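Local coordinates for B-agarase (Saccharophagus degradans, PDB 4BQ2), which hydrolyses beta-linkages of agarose as an exo-acting beta-agarase of glycoside hydrolase family 50, at residues S245-W250 with S480-G485; N540-K545 with R568-M573. One frame throughout, in Å; residues are numbered along the deposited sequence.

Contact 1 (S245-W250 with S480-G485)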
ATOM      1  N   SER A 245     -16.659 -25.637   6.645  1.00 22.48           N
ATOM      2  CA  SER A 245     -16.210 -26.608   7.639  1.00 22.09           C
ATOM      3  C   SER A 245     -15.808 -25.835   8.902  1.00 20.47           C
ATOM      4  O   SER A 245     -15.794 -24.601   8.893  1.00 22.04           O
ATOM      5  CB  SER A 245     -15.039 -27.420   7.085  1.00 22.58           C
ATOM      6  OG  SER A 245     -13.950 -26.559   6.752  1.00 21.56           O
ATOM      7  N   LYS A 246     -15.508 -26.544   9.984  1.00 18.01           N
ATOM      8  CA  LYS A 246     -14.987 -25.917  11.209  1.00 18.72           C
ATOM      9  C   LYS A 246     -13.956 -24.815  10.916  1.00 16.84           C
ATOM     10  O   LYS A 246     -14.084 -23.693  11.432  1.00 16.35           O
ATOM     11  CB  LYS A 246     -14.365 -26.980  12.151  1.00 18.55           C
ATOM     12  CG  LYS A 246     -13.691 -26.411  13.407  1.00 18.64           C
ATOM     13  CD  LYS A 246     -12.967 -27.530  14.172  1.00 20.18           C
ATOM     14  CE  LYS A 246     -12.442 -27.065  15.509  1.00 22.75           C
ATOM     15  NZ  LYS A 246     -11.780 -28.209  16.203  1.00 25.84           N
ATOM     16  N   PHE A 247     -12.979 -25.136  10.066  1.00 15.96           N
ATOM     17  CA  PHE A 247     -11.859 -24.221   9.786  1.00 16.33           C
ATOM     18  C   PHE A 247     -12.054 -23.303   8.575  1.00 15.70           C
ATOM     19  O   PHE A 247     -11.089 -22.744   8.066  1.00 15.66           O
ATOM     20  CB  PHE A 247     -10.547 -25.003   9.656  1.00 14.97           C
ATOM     21  CG  PHE A 247     -10.027 -25.521  10.967  1.00 16.99           C
ATOM     22  CD1 PHE A 247      -9.257 -24.707  11.804  1.00 15.55           C
ATOM     23  CD2 PHE A 247     -10.292 -26.848  11.379  1.00 16.63           C
ATOM     24  CE1 PHE A 247      -8.742 -25.194  13.008  1.00 16.19           C
ATOM     25  CE2 PHE A 247      -9.799 -27.328  12.599  1.00 16.29           C
ATOM     26  CZ  PHE A 247      -9.013 -26.505  13.420  1.00 16.95           C
ATOM     27  N   GLY A 248     -13.282 -23.196   8.089  1.00 15.26           N
ATOM     28  CA  GLY A 248     -13.598 -22.214   7.037  1.00 17.28           C
ATOM     29  C   GLY A 248     -13.468 -22.771   5.638  1.00 16.66           C
ATOM     30  O   GLY A 248     -13.551 -22.028   4.649  1.00 16.02           O
ATOM     31  N   GLY A 249     -13.190 -24.075   5.559  1.00 17.11           N
ATOM     32  CA  GLY A 249     -13.046 -24.774   4.287  1.00 17.10           C
ATOM     33  C   GLY A 249     -14.396 -25.137   3.696  1.00 19.07           C
ATOM     34  O   GLY A 249     -15.440 -24.805   4.275  1.00 20.86           O
ATOM     35  N   TRP A 250     -14.380 -25.849   2.566  1.00 20.78           N
ATOM     36  CA  TRP A 250     -15.608 -26.166   1.819  1.00 23.43           C
ATOM     37  C   TRP A 250     -16.071 -27.561   2.242  1.00 24.80           C
ATOM     38  O   TRP A 250     -15.399 -28.561   1.945  1.00 23.21           O
ATOM     39  CB  TRP A 250     -15.350 -26.078   0.301  1.00 25.38           C
ATOM     40  CG  TRP A 250     -16.579 -26.197  -0.595  1.00 28.53           C
ATOM     41  CD1 TRP A 250     -16.776 -27.120  -1.605  1.00 31.25           C
ATOM     42  CD2 TRP A 250     -17.761 -25.372  -0.578  1.00 29.01           C
ATOM     43  NE1 TRP A 250     -18.001 -26.905  -2.207  1.00 32.59           N
ATOM     44  CE2 TRP A 250     -18.619 -25.842  -1.608  1.00 30.82           C
ATOM     45  CE3 TRP A 250     -18.172 -24.265   0.187  1.00 31.52           C
ATOM     46  CZ2 TRP A 250     -19.878 -25.256  -1.882  1.00 33.37           C
ATOM     47  CZ3 TRP A 250     -19.423 -23.673  -0.099  1.00 34.73           C
ATOM     48  CH2 TRP A 250     -20.263 -24.184  -1.123  1.00 31.88           C
ATOM     49  N   SER A 480      -1.053 -23.516  17.027  1.00 13.66           N
ATOM     50  CA  SER A 480      -2.518 -23.673  16.790  1.00 14.22           C
ATOM     51  C   SER A 480      -2.822 -24.085  15.351  1.00 13.97           C
ATOM     52  O   SER A 480      -2.270 -23.497  14.424  1.00 13.84           O
ATOM     53  CB  SER A 480      -3.277 -22.346  17.044  1.00 13.86           C
ATOM     54  OG  SER A 480      -4.672 -22.523  16.807  1.00 13.94           O
ATOM     55  N   PRO A 481      -3.723 -25.064  15.149  1.00 14.37           N
ATOM     56  CA  PRO A 481      -4.181 -25.402  13.785  1.00 14.18           C
ATOM     57  C   PRO A 481      -4.898 -24.224  13.139  1.00 14.07           C
ATOM     58  O   PRO A 481      -5.039 -24.207  11.918  1.00 13.71           O
ATOM     59  CB  PRO A 481      -5.226 -26.514  14.010  1.00 14.99           C
ATOM     60  CG  PRO A 481      -5.729 -26.279  15.426  1.00 14.98           C
ATOM     61  CD  PRO A 481      -4.490 -25.804  16.182  1.00 14.97           C
ATOM     62  N   TRP A 482      -5.361 -23.261  13.941  1.00 14.29           N
ATOM     63  CA  TRP A 482      -6.101 -22.107  13.378  1.00 14.15           C
ATOM     64  C   TRP A 482      -5.185 -21.130  12.671  1.00 15.11           C
ATOM     65  O   TRP A 482      -5.663 -20.250  11.943  1.00 16.18           O
ATOM     66  CB  TRP A 482      -6.879 -21.364  14.465  1.00 14.19           C
ATOM     67  CG  TRP A 482      -7.967 -22.152  15.039  1.00 14.29           C
ATOM     68  CD1 TRP A 482      -7.918 -22.959  16.156  1.00 15.80           C
ATOM     69  CD2 TRP A 482      -9.294 -22.234  14.535  1.00 14.72           C
ATOM     70  NE1 TRP A 482      -9.163 -23.552  16.354  1.00 14.25           N
ATOM     71  CE2 TRP A 482     -10.022 -23.095  15.391  1.00 14.42           C
ATOM     72  CE3 TRP A 482      -9.943 -21.657  13.430  1.00 14.49           C
ATOM     73  CZ2 TRP A 482     -11.370 -23.410  15.171  1.00 15.10           C
ATOM     74  CZ3 TRP A 482     -11.301 -21.952  13.220  1.00 15.40           C
ATOM     75  CH2 TRP A 482     -11.989 -22.831  14.079  1.00 14.74           C
ATOM     76  N   CYS A 483      -3.871 -21.261  12.873  1.00 14.55           N
ATOM     77  CA  CYS A 483      -2.961 -20.378  12.141  1.00 14.47           C
ATOM     78  C   CYS A 483      -2.698 -20.923  10.737  1.00 14.85           C
ATOM     79  O   CYS A 483      -2.052 -21.960  10.574  1.00 14.34           O
ATOM     80  CB  CYS A 483      -1.656 -20.180  12.904  1.00 14.52           C
ATOM     81  SG  CYS A 483      -0.403 -19.242  11.990  1.00 15.49           S
ATOM     82  N   VAL A 484      -3.138 -20.185   9.717  1.00 13.55           N
ATOM     83  CA  VAL A 484      -3.010 -20.636   8.323  1.00 13.28           C
ATOM     84  C   VAL A 484      -1.538 -20.649   7.915  1.00 13.42           C
ATOM     85  O   VAL A 484      -1.040 -21.581   7.262  1.00 12.95           O
ATOM     86  CB  VAL A 484      -3.840 -19.748   7.344  1.00 13.30           C
ATOM     87  CG1 VAL A 484      -3.746 -20.281   5.902  1.00 12.98           C
ATOM     88  CG2 VAL A 484      -5.315 -19.709   7.758  1.00 13.17           C
ATOM     89  N   GLY A 485      -0.815 -19.633   8.329  1.00 12.60           N
ATOM     90  CA  GLY A 485       0.566 -19.530   7.933  1.00 13.65           C
ATOM     91  C   GLY A 485       1.195 -18.289   8.508  1.00 14.31           C
ATOM     92  O   GLY A 485       0.514 -17.488   9.161  1.00 14.73           O
TER
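Phe247 and Trp482, whose CA atoms lie 7.1 Å apart, sit at matching places in two type I beta turns, Ser245 to Gly248 and Ser480 to Cys483, and no hydrogen bond joins the two segments. What joins them is aromatic and aliphatic surface. The Phe247 ring comes over one face of the Trp482 indole, with CE1 3.3 Å above the plane at its centre; Phe247 CD1 lies 3.5 Å from Trp482 CE3. The planes meet obliquely, at 43°. In both residues CG is anti to the carbonyl carbon (chi1 -73° in Phe247, -66° in Trp482), which brings the end of each side chain toward the other segment.

Pro481 fills in beside the indole: its CB packs 3.8 Å from Phe247 CZ, and CG touches the same atom, so the phenyl ring is held by two consecutive residues of one turn. That turn leads directly into strand 483-488, which runs parallel to and between strands 431-435 and 598-599, consistent with the (beta/alpha)8 barrel of family 50 glycoside hydrolases. The other turn belongs to the loop between helix 222-235 and strand 263-267, so the contact ties this loop to the entrance of a core strand.

Lys246 adds an aliphatic flank. Its extended chain crosses the indole at about a right angle, CE standing 3.8 Å from Trp482 CZ2. Ser480 OG accepts from Trp482 N in an ST turn (3.0 Å); just past the other turn, Gly249 N makes a weak bond to Ser245 OG, which is also hydrogen-bonded to Asp275 OD2. Asp275 and Pro276 touch Phe247, and Phe431 and Asn427 pack against Trp482.

Contact 2 (N540-K545 with R568-M573)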
ATOM      1  N   ASN A 540      38.340  -8.016 -18.167  1.00 32.02           N
ATOM      2  CA  ASN A 540      37.860  -8.018 -19.538  1.00 35.53           C
ATOM      3  C   ASN A 540      36.351  -8.097 -19.598  1.00 32.45           C
ATOM      4  O   ASN A 540      35.755  -7.554 -20.502  1.00 30.11           O
ATOM      5  CB  ASN A 540      38.482  -9.151 -20.354  1.00 42.34           C
ATOM      6  CG  ASN A 540      39.815  -8.758 -20.980  1.00 48.96           C
ATOM      7  OD1 ASN A 540      40.016  -7.613 -21.417  1.00 51.99           O
ATOM      8  ND2 ASN A 540      40.729  -9.716 -21.041  1.00 53.86           N
ATOM      9  N   ALA A 541      35.733  -8.784 -18.640  1.00 31.21           N
ATOM     10  CA  ALA A 541      34.269  -8.852 -18.615  1.00 30.61           C
ATOM     11  C   ALA A 541      33.655  -7.483 -18.278  1.00 31.99           C
ATOM     12  O   ALA A 541      32.655  -7.074 -18.890  1.00 32.80           O
ATOM     13  CB  ALA A 541      33.776  -9.946 -17.671  1.00 31.79           C
ATOM     14  N   TRP A 542      34.292  -6.755 -17.370  1.00 27.95           N
ATOM     15  CA  TRP A 542      33.739  -5.492 -16.890  1.00 31.06           C
ATOM     16  C   TRP A 542      34.330  -4.288 -17.567  1.00 31.25           C
ATOM     17  O   TRP A 542      33.923  -3.155 -17.287  1.00 30.86           O
ATOM     18  CB  TRP A 542      33.922  -5.369 -15.375  1.00 28.53           C
ATOM     19  CG  TRP A 542      33.058  -6.329 -14.582  1.00 28.07           C
ATOM     20  CD1 TRP A 542      32.381  -7.412 -15.056  1.00 27.57           C
ATOM     21  CD2 TRP A 542      32.827  -6.296 -13.165  1.00 27.54           C
ATOM     22  NE1 TRP A 542      31.720  -8.042 -14.022  1.00 29.18           N
ATOM     23  CE2 TRP A 542      31.976  -7.370 -12.854  1.00 29.14           C
ATOM     24  CE3 TRP A 542      33.252  -5.446 -12.132  1.00 29.60           C
ATOM     25  CZ2 TRP A 542      31.547  -7.638 -11.537  1.00 29.22           C
ATOM     26  CZ3 TRP A 542      32.832  -5.707 -10.828  1.00 29.41           C
ATOM     27  CH2 TRP A 542      31.981  -6.794 -10.545  1.00 28.93           C
ATOM     28  N   GLY A 543      35.276  -4.543 -18.470  1.00 31.90           N
ATOM     29  CA  GLY A 543      36.010  -3.477 -19.151  1.00 33.15           C
ATOM     30  C   GLY A 543      36.859  -2.662 -18.186  1.00 31.86           C
ATOM     31  O   GLY A 543      37.008  -1.465 -18.363  1.00 33.67           O
ATOM     32  N   LEU A 544      37.419  -3.303 -17.161  1.00 31.37           N
ATOM     33  CA  LEU A 544      38.188  -2.583 -16.133  1.00 29.10           C
ATOM     34  C   LEU A 544      39.682  -2.933 -16.167  1.00 28.95           C
ATOM     35  O   LEU A 544      40.110  -3.780 -16.951  1.00 29.47           O
ATOM     36  CB  LEU A 544      37.615  -2.887 -14.736  1.00 28.94           C
ATOM     37  CG  LEU A 544      36.215  -2.417 -14.324  1.00 28.13           C
ATOM     38  CD1 LEU A 544      35.885  -2.899 -12.919  1.00 28.40           C
ATOM     39  CD2 LEU A 544      36.092  -0.903 -14.392  1.00 26.30           C
ATOM     40  N   LYS A 545      40.461  -2.307 -15.287  1.00 30.81           N
ATOM     41  CA  LYS A 545      41.909  -2.529 -15.229  1.00 30.40           C
ATOM     42  C   LYS A 545      42.373  -2.670 -13.791  1.00 30.86           C
ATOM     43  O   LYS A 545      43.399  -2.101 -13.397  1.00 32.86           O
ATOM     44  CB  LYS A 545      42.658  -1.365 -15.878  1.00 34.32           C
ATOM     45  CG  LYS A 545      42.379  -1.150 -17.354  1.00 37.67           C
ATOM     46  CD  LYS A 545      43.120   0.089 -17.838  1.00 44.52           C
ATOM     47  CE  LYS A 545      42.845   1.284 -16.926  1.00 49.71           C
ATOM     48  NZ  LYS A 545      44.054   2.129 -16.685  1.00 52.81           N
ATOM     49  N   ARG A 568      25.228  -7.479 -16.477  1.00 19.80           N
ATOM     50  CA  ARG A 568      23.897  -7.996 -16.160  1.00 20.50           C
ATOM     51  C   ARG A 568      23.910  -9.442 -15.592  1.00 20.90           C
ATOM     52  O   ARG A 568      23.255  -9.732 -14.571  1.00 20.79           O
ATOM     53  CB  ARG A 568      22.985  -7.918 -17.384  1.00 21.14           C
ATOM     54  CG  ARG A 568      21.573  -8.350 -17.086  1.00 21.29           C
ATOM     55  CD  ARG A 568      20.718  -8.363 -18.358  1.00 24.50           C
ATOM     56  NE  ARG A 568      20.813  -7.085 -19.068  1.00 25.39           N
ATOM     57  CZ  ARG A 568      20.066  -6.014 -18.804  1.00 27.74           C
ATOM     58  NH1 ARG A 568      19.139  -6.062 -17.845  1.00 29.60           N
ATOM     59  NH2 ARG A 568      20.251  -4.891 -19.496  1.00 25.84           N
ATOM     60  N   ALA A 569      24.653 -10.341 -16.243  1.00 20.97           N
ATOM     61  CA  ALA A 569      24.733 -11.741 -15.798  1.00 20.91           C
ATOM     62  C   ALA A 569      25.259 -11.817 -14.371  1.00 19.62           C
ATOM     63  O   ALA A 569      24.760 -12.596 -13.549  1.00 21.02           O
ATOM     64  CB  ALA A 569      25.620 -12.561 -16.735  1.00 21.18           C
ATOM     65  N   ASP A 570      26.256 -10.996 -14.079  1.00 20.13           N
ATOM     66  CA  ASP A 570      26.860 -10.922 -12.761  1.00 21.37           C
ATOM     67  C   ASP A 570      25.927 -10.329 -11.708  1.00 21.25           C
ATOM     68  O   ASP A 570      25.849 -10.847 -10.567  1.00 20.16           O
ATOM     69  CB  ASP A 570      28.199 -10.164 -12.809  1.00 23.31           C
ATOM     70  CG  ASP A 570      29.300 -10.967 -13.522  1.00 24.87           C
ATOM     71  OD1 ASP A 570      29.165 -12.202 -13.613  1.00 24.56           O
ATOM     72  OD2 ASP A 570      30.295 -10.368 -13.977  1.00 26.19           O
ATOM     73  N   TYR A 571      25.235  -9.250 -12.061  1.00 19.86           N
ATOM     74  CA  TYR A 571      24.298  -8.663 -11.109  1.00 19.75           C
ATOM     75  C   TYR A 571      23.172  -9.657 -10.833  1.00 20.10           C
ATOM     76  O   TYR A 571      22.761  -9.812  -9.682  1.00 20.19           O
ATOM     77  CB  TYR A 571      23.696  -7.375 -11.641  1.00 19.88           C
ATOM     78  CG  TYR A 571      24.648  -6.229 -11.890  1.00 19.73           C
ATOM     79  CD1 TYR A 571      25.903  -6.163 -11.274  1.00 20.45           C
ATOM     80  CD2 TYR A 571      24.263  -5.178 -12.732  1.00 22.10           C
ATOM     81  CE1 TYR A 571      26.733  -5.075 -11.483  1.00 20.96           C
ATOM     82  CE2 TYR A 571      25.098  -4.103 -12.973  1.00 21.51           C
ATOM     83  CZ  TYR A 571      26.335  -4.060 -12.347  1.00 20.93           C
ATOM     84  OH  TYR A 571      27.163  -2.992 -12.577  1.00 23.33           O
ATOM     85  N   SER A 572      22.714 -10.346 -11.886  1.00 19.19           N
ATOM     86  CA  SER A 572      21.662 -11.368 -11.754  1.00 19.59           C
ATOM     87  C   SER A 572      22.104 -12.483 -10.789  1.00 20.98           C
ATOM     88  O   SER A 572      21.366 -12.847  -9.874  1.00 18.41           O
ATOM     89  CB  SER A 572      21.273 -11.964 -13.102  1.00 19.72           C
ATOM     90  OG  SER A 572      20.175 -12.863 -12.941  1.00 22.63           O
ATOM     91  N   MET A 573      23.319 -12.993 -10.987  1.00 20.42           N
ATOM     92  CA  MET A 573      23.876 -14.035 -10.140  1.00 21.73           C
ATOM     93  C   MET A 573      23.973 -13.586  -8.659  1.00 21.53           C
ATOM     94  O   MET A 573      23.643 -14.361  -7.738  1.00 21.36           O
ATOM     95  CB  MET A 573      25.268 -14.458 -10.671  1.00 23.71           C
ATOM     96  CG  MET A 573      26.089 -15.272  -9.678  1.00 28.05           C
ATOM     97  SD  MET A 573      27.679 -15.795 -10.350  1.00 34.69           S
ATOM     98  CE  MET A 573      28.649 -14.342  -9.956  1.00 28.47           C
TER
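A buried indole-to-carboxylate hydrogen bond is the direct link between residues 540-545 and 568-573, joining Trp542, near the end of helix 535-542, to Asp570, near the start of the long helix 565-593. Both helices belong to a helical cluster with 505-511 and 519-532, at the periphery of the chain. A second tie between the same two helices is the hydrogen bond of Ala541 O with Thr566 OG1.

The Trp542 side chain leaves the backbone with CG anti to the carbonyl carbon (chi1 -70°), and this delivers the pyrrole edge of the ring to the neighbouring helix. Leu511 and Val558 pack against the indole. Asp570 points its CB toward the tryptophan, and its carboxylate plane is turned 55° from the indole plane.

The aspartate has several partners. OD1 forms a salt bridge with Lys531, and OD2 is also hydrogen-bonded to Tyr532 OH, so one carboxylate gathers the ends of helices 519-532 and 535-542 onto helix 565-593. The lysine would be expected to stabilise the negative charge in this buried setting. Against Trp542, OD2 sits in the plane of the indole and accepts through its anti lone pair, and the bond from NE1 is short and nearly straight, 2.7 Å with an N-H...O angle of 169°.

How the contacts relate
Contact 2 follows contact 1 in series along the chain, and the two are well separated in space: their centres lie 49 Å apart and their nearest atoms about 28 Å apart. They share no helix, strand or sheet. The segments are 230 residues apart at their closest ends in contact 1, but 23 in contact 2, which joins helices close in sequence. Residues 480-485 and both segments of contact 2 fall in a part of the chain that appears to resemble beta-galactosidases. Together they illustrate two scales of organisation in one enzyme chain: a distant loop packed against the turn that leads into strand 483-488, and local assembly of a peripheral helical cluster.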